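Local coordinates for protein DNA polymerase (Bacillus phage phi29, PDB 2PY5) that replicates the phage genome by protein-primed, strand-displacing DNA synthesis with high processivity and carries a 3'-5' exonuclease activity, at residues V403-E408 against G413-E418; N91-I94 against W100-I103; C22-Y27 against G67-N72. The protein carries 2 engineered substitutions. All coordinates share one frame; numbering follows the deposited sequence.

Contact 1 of 3, residues V403-E408 against G413-E418; sequences VPYLKE and GFRLGE. With EDO (1,2-ethanediol), chain O; nucleotides of chain B.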
# COMPACT_ATOMS: atom_id res chain seq x y z
N VAL F 403 -15.35 -3.65 15.92
CA VAL F 403 -16.60 -4.40 15.88
C VAL F 403 -17.71 -3.49 15.39
O VAL F 403 -17.95 -2.44 15.98
CB VAL F 403 -16.96 -4.94 17.27
CG1 VAL F 403 -18.30 -5.65 17.27
CG2 VAL F 403 -15.84 -5.86 17.79
N PRO F 404 -18.40 -3.89 14.32
CA PRO F 404 -19.51 -3.05 13.85
C PRO F 404 -20.74 -3.15 14.72
O PRO F 404 -20.97 -4.18 15.36
CB PRO F 404 -19.82 -3.63 12.49
CG PRO F 404 -19.42 -5.05 12.60
CD PRO F 404 -18.25 -5.10 13.50
N TYR F 405 -21.53 -2.07 14.74
CA TYR F 405 -22.84 -2.07 15.40
C TYR F 405 -23.71 -1.01 14.76
O TYR F 405 -23.21 -0.11 14.09
CB TYR F 405 -22.69 -1.83 16.90
CG TYR F 405 -22.21 -0.46 17.27
CD1 TYR F 405 -23.09 0.54 17.62
CD2 TYR F 405 -20.86 -0.18 17.28
CE1 TYR F 405 -22.63 1.81 17.97
CE2 TYR F 405 -20.39 1.07 17.63
CZ TYR F 405 -21.28 2.06 17.97
OH TYR F 405 -20.78 3.30 18.31
N LEU F 406 -25.02 -1.12 14.94
CA LEU F 406 -25.94 -0.11 14.42
C LEU F 406 -26.15 0.97 15.46
O LEU F 406 -26.58 0.69 16.59
CB LEU F 406 -27.29 -0.71 14.01
CG LEU F 406 -27.48 -1.34 12.63
CD1 LEU F 406 -28.99 -1.45 12.37
CD2 LEU F 406 -26.78 -0.60 11.48
N LYS F 407 -25.84 2.20 15.09
CA LYS F 407 -26.07 3.36 15.94
C LYS F 407 -27.58 3.67 16.01
O LYS F 407 -28.38 3.09 15.26
CB LYS F 407 -25.29 4.57 15.38
CG LYS F 407 -23.79 4.36 15.31
CD LYS F 407 -23.00 5.62 14.92
CE LYS F 407 -23.28 6.07 13.50
NZ LYS F 407 -22.41 7.24 13.11
N GLU F 408 -27.97 4.55 16.94
CA GLU F 408 -29.39 4.92 17.10
C GLU F 408 -30.04 5.38 15.80
O GLU F 408 -31.22 5.07 15.54
CB GLU F 408 -29.54 6.02 18.16
N GLY F 413 -21.67 2.10 13.24
CA GLY F 413 -20.58 2.62 14.04
C GLY F 413 -19.64 1.46 14.32
O GLY F 413 -19.94 0.30 14.00
N PHE F 414 -18.48 1.78 14.90
CA PHE F 414 -17.45 0.79 15.17
C PHE F 414 -16.86 1.02 16.55
O PHE F 414 -16.58 2.17 16.94
CB PHE F 414 -16.38 0.87 14.09
CG PHE F 414 -16.93 0.67 12.72
CD1 PHE F 414 -17.46 1.73 12.01
CD2 PHE F 414 -16.99 -0.59 12.17
CE1 PHE F 414 -18.02 1.55 10.76
CE2 PHE F 414 -17.55 -0.78 10.91
CZ PHE F 414 -18.06 0.28 10.21
N ARG F 415 -16.72 -0.06 17.31
CA ARG F 415 -16.12 0.00 18.64
C ARG F 415 -14.86 -0.84 18.63
O ARG F 415 -14.79 -1.83 17.94
CB ARG F 415 -17.10 -0.50 19.71
CG ARG F 415 -17.54 -1.95 19.59
CD ARG F 415 -18.46 -2.32 20.73
NE ARG F 415 -19.07 -3.63 20.57
CZ ARG F 415 -18.50 -4.79 20.91
NH1 ARG F 415 -17.28 -4.82 21.42
NH2 ARG F 415 -19.16 -5.92 20.72
N LEU F 416 -13.87 -0.43 19.41
CA LEU F 416 -12.70 -1.24 19.58
C LEU F 416 -13.10 -2.51 20.33
O LEU F 416 -13.76 -2.44 21.36
CB LEU F 416 -11.60 -0.51 20.36
CG LEU F 416 -10.20 -1.08 20.40
CD1 LEU F 416 -9.57 -1.17 19.00
CD2 LEU F 416 -9.34 -0.24 21.35
N GLY F 417 -12.69 -3.64 19.79
CA GLY F 417 -13.02 -4.93 20.36
C GLY F 417 -12.09 -5.39 21.46
O GLY F 417 -11.32 -4.60 22.03
N GLU F 418 -12.15 -6.69 21.73
CA GLU F 418 -11.37 -7.29 22.79
C GLU F 418 -9.90 -7.28 22.45
O GLU F 418 -9.51 -7.45 21.29
CB GLU F 418 -11.85 -8.73 23.01
CG GLU F 418 -11.38 -9.37 24.26
CD GLU F 418 -12.18 -10.61 24.64
OE1 GLU F 418 -11.53 -11.58 25.08
OE2 GLU F 418 -13.44 -10.61 24.54
C1 EDO O . -22.60 -1.62 20.94
O1 EDO O . -21.98 -2.89 20.71
C2 EDO O . -21.76 -0.77 21.89
O2 EDO O . -21.37 0.49 21.30
P DT B 5 -11.91 5.25 14.05
OP1 DT B 5 -11.06 6.33 14.64
OP2 DT B 5 -12.23 4.04 14.84
O5' DT B 5 -13.32 5.88 13.62
C5' DT B 5 -13.37 7.10 12.91
C4' DT B 5 -14.68 7.21 12.15
O4' DT B 5 -14.70 6.27 11.04
C3' DT B 5 -15.94 6.89 12.95
O3' DT B 5 -16.99 7.74 12.51
C2' DT B 5 -16.22 5.42 12.62
C1' DT B 5 -15.80 5.39 11.16
N1 DT B 5 -15.29 4.08 10.66
C2 DT B 5 -15.79 3.56 9.48
O2 DT B 5 -16.65 4.09 8.76
N3 DT B 5 -15.20 2.37 9.13
C4 DT B 5 -14.22 1.67 9.82
O4 DT B 5 -13.77 0.61 9.38
C5 DT B 5 -13.75 2.27 11.04
C7 DT B 5 -12.70 1.61 11.86
C6 DT B 5 -14.30 3.44 11.40
O HOH W 1 -17.93 3.44 19.05

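Contact 2 of 3, residues N91-I94 against W100-I103; sequences NTII and WYMI. With nucleotides of chain C; nucleotides of chain B.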
# COMPACT_ATOMS: atom_id res chain seq x y z
N ASN F 91 -19.28 -12.88 11.91
CA ASN F 91 -17.99 -12.47 12.47
C ASN F 91 -17.33 -11.57 11.44
O ASN F 91 -17.69 -11.58 10.25
CB ASN F 91 -17.13 -13.70 12.75
CG ASN F 91 -15.83 -13.38 13.49
OD1 ASN F 91 -15.70 -12.35 14.14
ND2 ASN F 91 -14.86 -14.28 13.39
N THR F 92 -16.38 -10.74 11.88
CA THR F 92 -15.64 -9.88 10.98
C THR F 92 -14.16 -9.87 11.33
O THR F 92 -13.78 -10.16 12.45
CB THR F 92 -16.13 -8.41 11.02
OG1 THR F 92 -16.11 -7.94 12.37
CG2 THR F 92 -17.55 -8.30 10.53
N ILE F 93 -13.34 -9.54 10.33
CA ILE F 93 -11.96 -9.09 10.54
C ILE F 93 -11.87 -7.69 9.97
O ILE F 93 -11.78 -7.51 8.77
CB ILE F 93 -10.90 -10.00 9.88
CG1 ILE F 93 -11.03 -11.41 10.40
CG2 ILE F 93 -9.52 -9.42 10.13
CD1 ILE F 93 -10.14 -12.41 9.65
N ILE F 94 -11.99 -6.70 10.86
CA ILE F 94 -11.82 -5.27 10.56
C ILE F 94 -10.75 -4.77 11.53
O ILE F 94 -10.90 -4.89 12.76
CB ILE F 94 -13.13 -4.45 10.75
CG1 ILE F 94 -14.22 -4.93 9.80
CG2 ILE F 94 -12.83 -2.95 10.53
CD1 ILE F 94 -15.64 -4.50 10.23
N TRP F 100 -10.73 -3.71 6.08
CA TRP F 100 -11.71 -4.79 6.06
C TRP F 100 -11.14 -6.00 5.35
O TRP F 100 -10.65 -5.87 4.20
CB TRP F 100 -13.01 -4.36 5.37
CG TRP F 100 -13.79 -3.34 6.16
CD1 TRP F 100 -13.30 -2.21 6.76
CD2 TRP F 100 -15.19 -3.37 6.41
NE1 TRP F 100 -14.32 -1.55 7.40
CE2 TRP F 100 -15.49 -2.23 7.19
CE3 TRP F 100 -16.23 -4.24 6.06
CZ2 TRP F 100 -16.78 -1.96 7.63
CZ3 TRP F 100 -17.53 -3.95 6.51
CH2 TRP F 100 -17.78 -2.83 7.27
N TYR F 101 -11.17 -7.15 6.02
CA TYR F 101 -10.62 -8.41 5.47
C TYR F 101 -11.67 -9.50 5.28
O TYR F 101 -11.52 -10.33 4.39
CB TYR F 101 -9.52 -8.99 6.36
CG TYR F 101 -8.30 -8.12 6.48
CD1 TYR F 101 -8.26 -7.12 7.43
CD2 TYR F 101 -7.23 -8.27 5.64
CE1 TYR F 101 -7.17 -6.31 7.54
CE2 TYR F 101 -6.11 -7.46 5.73
CZ TYR F 101 -6.09 -6.46 6.68
OH TYR F 101 -4.98 -5.65 6.81
N MET F 102 -12.70 -9.53 6.12
CA MET F 102 -13.62 -10.68 6.14
C MET F 102 -14.92 -10.33 6.82
O MET F 102 -14.94 -9.65 7.84
CB MET F 102 -12.97 -11.88 6.86
CG MET F 102 -13.81 -13.17 6.82
SD MET F 102 -13.22 -14.43 7.94
CE MET F 102 -13.76 -13.74 9.49
N ILE F 103 -16.01 -10.86 6.25
CA ILE F 103 -17.30 -11.00 6.92
C ILE F 103 -17.68 -12.48 6.77
O ILE F 103 -17.77 -12.96 5.65
CB ILE F 103 -18.40 -10.16 6.28
CG1 ILE F 103 -18.01 -8.68 6.20
CG2 ILE F 103 -19.73 -10.31 7.07
CD1 ILE F 103 -18.94 -7.84 5.30
P DG C 2 -3.41 -16.69 13.35
OP1 DG C 2 -2.14 -17.40 13.07
OP2 DG C 2 -3.43 -15.61 14.36
O5' DG C 2 -4.04 -16.15 11.97
C5' DG C 2 -4.13 -17.08 10.90
C4' DG C 2 -4.83 -16.57 9.65
O4' DG C 2 -6.25 -16.72 9.79
C3' DG C 2 -4.64 -15.12 9.26
O3' DG C 2 -4.48 -15.12 7.86
C2' DG C 2 -5.93 -14.41 9.64
C1' DG C 2 -6.91 -15.54 9.37
N9 DG C 2 -8.12 -15.56 10.15
C8 DG C 2 -8.31 -15.14 11.44
N7 DG C 2 -9.53 -15.34 11.87
C5 DG C 2 -10.17 -15.94 10.79
C6 DG C 2 -11.50 -16.37 10.64
O6 DG C 2 -12.39 -16.32 11.49
N1 DG C 2 -11.74 -16.93 9.39
C2 DG C 2 -10.80 -17.04 8.38
N2 DG C 2 -11.21 -17.60 7.22
N3 DG C 2 -9.55 -16.63 8.50
C4 DG C 2 -9.31 -16.09 9.72
P DA C 3 -3.21 -14.44 7.21
OP1 DA C 3 -3.30 -14.76 5.77
OP2 DA C 3 -2.02 -14.77 8.05
O5' DA C 3 -3.49 -12.88 7.40
C5' DA C 3 -4.37 -12.25 6.51
C4' DA C 3 -4.73 -10.90 7.10
O4' DA C 3 -5.45 -11.11 8.33
C3' DA C 3 -3.56 -10.01 7.48
O3' DA C 3 -3.31 -9.09 6.43
C2' DA C 3 -4.06 -9.25 8.72
C1' DA C 3 -5.14 -10.14 9.32
N9 DA C 3 -4.78 -10.98 10.46
C8 DA C 3 -3.68 -11.80 10.57
N7 DA C 3 -3.63 -12.50 11.68
C5 DA C 3 -4.78 -12.11 12.35
C6 DA C 3 -5.33 -12.48 13.60
N6 DA C 3 -4.75 -13.36 14.43
N1 DA C 3 -6.50 -11.90 13.97
C2 DA C 3 -7.08 -11.02 13.14
N3 DA C 3 -6.66 -10.60 11.94
C4 DA C 3 -5.50 -11.19 11.61
P DT B 5 -11.91 5.25 14.05
OP1 DT B 5 -11.06 6.33 14.64
OP2 DT B 5 -12.23 4.04 14.84
O5' DT B 5 -13.32 5.88 13.62
C5' DT B 5 -13.37 7.10 12.91
C4' DT B 5 -14.68 7.21 12.15
O4' DT B 5 -14.70 6.27 11.04
C3' DT B 5 -15.94 6.89 12.95
O3' DT B 5 -16.99 7.74 12.51
C2' DT B 5 -16.22 5.42 12.62
C1' DT B 5 -15.80 5.39 11.16
N1 DT B 5 -15.29 4.08 10.66
C2 DT B 5 -15.79 3.56 9.48
O2 DT B 5 -16.65 4.09 8.76
N3 DT B 5 -15.20 2.37 9.13
C4 DT B 5 -14.22 1.67 9.82
O4 DT B 5 -13.77 0.61 9.38
C5 DT B 5 -13.75 2.27 11.04
C7 DT B 5 -12.70 1.61 11.86
C6 DT B 5 -14.30 3.44 11.40

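Contact 3 of 3, residues C22-Y27 against G67-N72; sequences CRVWAY and GAFIIN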
# COMPACT_ATOMS: atom_id res chain seq x y z
N CYS F 22 -29.86 5.68 0.90
CA CYS F 22 -28.69 4.93 0.52
C CYS F 22 -29.01 3.44 0.51
O CYS F 22 -29.34 2.85 1.55
CB CYS F 22 -27.58 5.23 1.52
SG CYS F 22 -26.08 4.32 1.28
N ARG F 23 -28.92 2.85 -0.68
CA ARG F 23 -29.27 1.45 -0.86
C ARG F 23 -28.64 0.88 -2.12
O ARG F 23 -28.27 1.59 -3.03
CB ARG F 23 -30.79 1.31 -0.92
CG ARG F 23 -31.44 2.15 -1.95
CD ARG F 23 -32.98 2.13 -1.89
NE ARG F 23 -33.46 3.36 -2.51
CZ ARG F 23 -33.50 3.61 -3.82
NH1 ARG F 23 -33.16 2.70 -4.72
NH2 ARG F 23 -33.87 4.80 -4.23
N VAL F 24 -28.55 -0.44 -2.16
CA VAL F 24 -28.13 -1.17 -3.36
C VAL F 24 -29.24 -1.09 -4.42
O VAL F 24 -30.41 -1.38 -4.12
CB VAL F 24 -27.83 -2.65 -2.99
CG1 VAL F 24 -27.61 -3.51 -4.23
CG2 VAL F 24 -26.62 -2.71 -2.06
N TRP F 25 -28.89 -0.68 -5.63
CA TRP F 25 -29.83 -0.74 -6.76
C TRP F 25 -29.48 -1.84 -7.76
O TRP F 25 -30.29 -2.18 -8.61
CB TRP F 25 -30.01 0.61 -7.46
CG TRP F 25 -28.79 1.18 -8.16
CD1 TRP F 25 -27.94 2.11 -7.66
CD2 TRP F 25 -28.34 0.90 -9.49
NE1 TRP F 25 -26.99 2.44 -8.59
CE2 TRP F 25 -27.21 1.70 -9.73
CE3 TRP F 25 -28.80 0.05 -10.52
CZ2 TRP F 25 -26.50 1.67 -10.93
CZ3 TRP F 25 -28.10 0.03 -11.72
CH2 TRP F 25 -26.96 0.83 -11.92
N ALA F 26 -28.27 -2.39 -7.66
CA ALA F 26 -27.88 -3.55 -8.47
C ALA F 26 -26.86 -4.40 -7.74
O ALA F 26 -26.04 -3.88 -7.00
CB ALA F 26 -27.33 -3.12 -9.82
N TYR F 27 -26.94 -5.71 -7.95
CA TYR F 27 -25.89 -6.64 -7.53
C TYR F 27 -25.50 -7.50 -8.72
O TYR F 27 -26.28 -7.69 -9.66
CB TYR F 27 -26.36 -7.54 -6.39
CG TYR F 27 -27.35 -8.63 -6.80
CD1 TYR F 27 -26.92 -9.83 -7.39
CD2 TYR F 27 -28.72 -8.46 -6.61
CE1 TYR F 27 -27.84 -10.82 -7.77
CE2 TYR F 27 -29.63 -9.45 -6.98
CZ TYR F 27 -29.17 -10.63 -7.56
OH TYR F 27 -30.07 -11.62 -7.94
N GLY F 67 -19.20 -4.01 1.93
CA GLY F 67 -19.39 -4.57 3.26
C GLY F 67 -20.31 -3.78 4.15
O GLY F 67 -21.04 -4.36 4.95
N ALA F 68 -20.28 -2.45 4.03
CA ALA F 68 -21.20 -1.60 4.81
C ALA F 68 -22.65 -1.94 4.51
O ALA F 68 -23.48 -2.01 5.43
CB ALA F 68 -20.93 -0.14 4.53
N PHE F 69 -22.95 -2.18 3.24
CA PHE F 69 -24.29 -2.52 2.81
C PHE F 69 -24.71 -3.89 3.33
O PHE F 69 -25.85 -4.07 3.78
CB PHE F 69 -24.43 -2.41 1.28
CG PHE F 69 -24.31 -1.01 0.78
CD1 PHE F 69 -23.06 -0.41 0.59
CD2 PHE F 69 -25.45 -0.24 0.54
CE1 PHE F 69 -22.97 0.92 0.16
CE2 PHE F 69 -25.33 1.04 0.09
CZ PHE F 69 -24.10 1.61 -0.11
N ILE F 70 -23.78 -4.85 3.29
CA ILE F 70 -24.02 -6.20 3.76
C ILE F 70 -24.31 -6.22 5.25
O ILE F 70 -25.26 -6.85 5.70
CB ILE F 70 -22.81 -7.10 3.41
CG1 ILE F 70 -22.74 -7.32 1.90
CG2 ILE F 70 -22.85 -8.43 4.14
CD1 ILE F 70 -21.43 -7.85 1.44
N ILE F 71 -23.49 -5.51 6.04
CA ILE F 71 -23.67 -5.48 7.49
C ILE F 71 -24.97 -4.75 7.88
O ILE F 71 -25.69 -5.19 8.78
CB ILE F 71 -22.43 -4.98 8.24
CG1 ILE F 71 -21.27 -5.96 8.02
CG2 ILE F 71 -22.70 -4.90 9.74
CD1 ILE F 71 -19.97 -5.52 8.66
N ASN F 72 -25.26 -3.63 7.20
CA ASN F 72 -26.54 -2.96 7.40
C ASN F 72 -27.71 -3.94 7.19
O ASN F 72 -28.68 -3.93 7.92
CB ASN F 72 -26.69 -1.76 6.46
CG ASN F 72 -26.14 -0.48 7.05
OD1 ASN F 72 -24.94 -0.15 6.88
ND2 ASN F 72 -26.96 0.24 7.77

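Contact 1 of 3, residues V403-E408 against G413-E418
Val403 and Arg415 face each other as a hydrogen-bonded pair in the antiparallel hairpin of strands 402-406 and 412-416, part of the TPR2 region. Val403 N donates to Arg415 O at 2.8 Å. Arg415 N returns a bond to Val403 O at 3.0 Å. Tyr405 and Gly413 form the second hydrogen-bonded pair, with Gly413 N 2.8 Å from Tyr405 O. Pro404 and Phe414, the non-hydrogen-bonded pair between them, turn to the other face.

The Arg415 side chain can be followed outward. Arg415 CB touches the Tyr405 ring, 4.2 Å from Tyr405 CE2. A chi1 of 62° sets CG between the backbone N and the carbonyl carbon, and the extended chain then runs alongside Val403. Arg415 CG lies 3.8 Å from Val403 CB. CD meets the bound ethanediol, and Arg415 NE donates to ethanediol O1 at 3.0 Å, bent to 136°. At the tip, Val403 CG1 sits under one guanidinium face, toward the rim and 3.6 Å from Arg415 NH2. NH1 comes near Val403 CG2.

Tyr405 has Gly413 CA over one face in a CH-pi contact and O2 of the ethanediol, probably from the crystallisation liquor, over the other. One water bridges its OH to Phe414 O. On the far side of the hairpin, the thymine of DT5 of chain B lies over a face of the Phe414 ring, with DT5 C2 3.3 Å from Phe414 CE1. Lys407 NZ makes a salt bridge to a DNA phosphate. Backbone bonds and Val403-Arg415 packing thus join the strands, while Phe414 and Lys407 present an aromatic face and a positive charge to DNA.

Contact 2 of 3, residues N91-I94 against W100-I103
Ile93 faces both Tyr101 and Met102 in a classic beta bulge of the antiparallel hairpin formed by strands 89-94 and 100-110, in the exonuclease domain. Ile93 O accepts two bonds. Tyr101 N reaches Ile93 O at 2.8 Å, almost in line with the carbonyl, and Met102 N makes a weak bond to Ile93 O at 3.5 Å. Ile93 N is satisfied by Met102 O at 3.0 Å, approached from a tilt of 28° to the carbonyl plane. Thr92 N makes a weak bond to Asn91 OD1. Thr92 OG1 is hydrogen-bonded to Trp81 NE1, and Trp100 O to Lys124 NZ. Backbone hydrogen bonds also join Ile94 to Lys402 and Ile103 to Ile119.

The Trp100 indole is fixed in two ways. Ile94 CD1 lies over its six-membered ring, 3.8 Å from the centroid. At the edge, in the ring plane, Trp100 NE1 donates to O4 of DT5 of chain B at 3.0 Å and 164°.

Ile93, which is involved in binding template-primer structures, crosses Met102 at a slant, with Ile93 CG1 3.7 Å from Met102 CE. Its two methyls meet different nucleotides of chain C: the chain end, Ile93 CD1, lies 3.7 Å from C5 of DG2, and the branch methyl, Ile93 CG2, lies 3.6 Å from N3 of DA3.

Contact 3 of 3, residues C22-Y27 against G67-N72
The exonuclease domain is built round a mixed sheet, and here Phe69 of helix 63-76 packs against Cys22, in the loop that leads into strand 24-31, and Val24, the strand's first residue. Phe69 takes part in the interaction with the primer terminal protein. Its CB bond points toward segment 22-27, and its ring carries most of the contact.

Cys22 SG comes obliquely to the far end of the ring, 3.6 Å from Phe69 CE2. Measured to the ring centroid it is 4.5 Å away and 61° off the normal, a sulfur-aromatic contact. With chi1 at 177°, SG stands anti to the backbone N, and this carries it to the ring. Nearer the helix, Val24 CG2 lies 3.8 Å from Phe69 CD2. The same methyl also touches CB of Phe69. Between the two side chains, Arg23 C lies 4.0 Å from Phe69 CE2. The Arg23 side chain turns away. Cys22, Val24 and the ring make an apolar contact, while the Arg23 guanidinium is bound by Asp21 through NE and by Arg152 O through NH2.

Strand 8-15 runs antiparallel beside strand 24-31, and its Thr15 also touches Phe69. Phe65, one helical turn back, meets the Phe69 ring with the planes about 55° apart. Farther along the helix, Ile71 packs on strands 89-94 and 100-110, so helix 63-76 reaches from strand 24-31 to both of these strands.

Contacts 1 and 2 are two hairpins packed together, with centres about 13 Å apart. Phe414 CE2 of contact 1 lies 3.6 Å from Trp100 CZ2 of contact 2, and both residues meet the same nucleotide, DT5 of chain B. Contact 3 lies about 16 Å from contact 2 and about 18 Å from contact 1, centre to centre. Its helix segment, 67-72, reaches both: Ile71 CD1 is 3.6 Å from Trp100 CZ3 and 4.0 Å from Pro404 CG. TPR2 residues thus pack directly on the exonuclease domain. The exonuclease site is near contacts 2 and 3: the side chain of Ile103 is about 7 Å from that of the engineered Ala66, and that of Phe69 about 3 Å from that of Thr15.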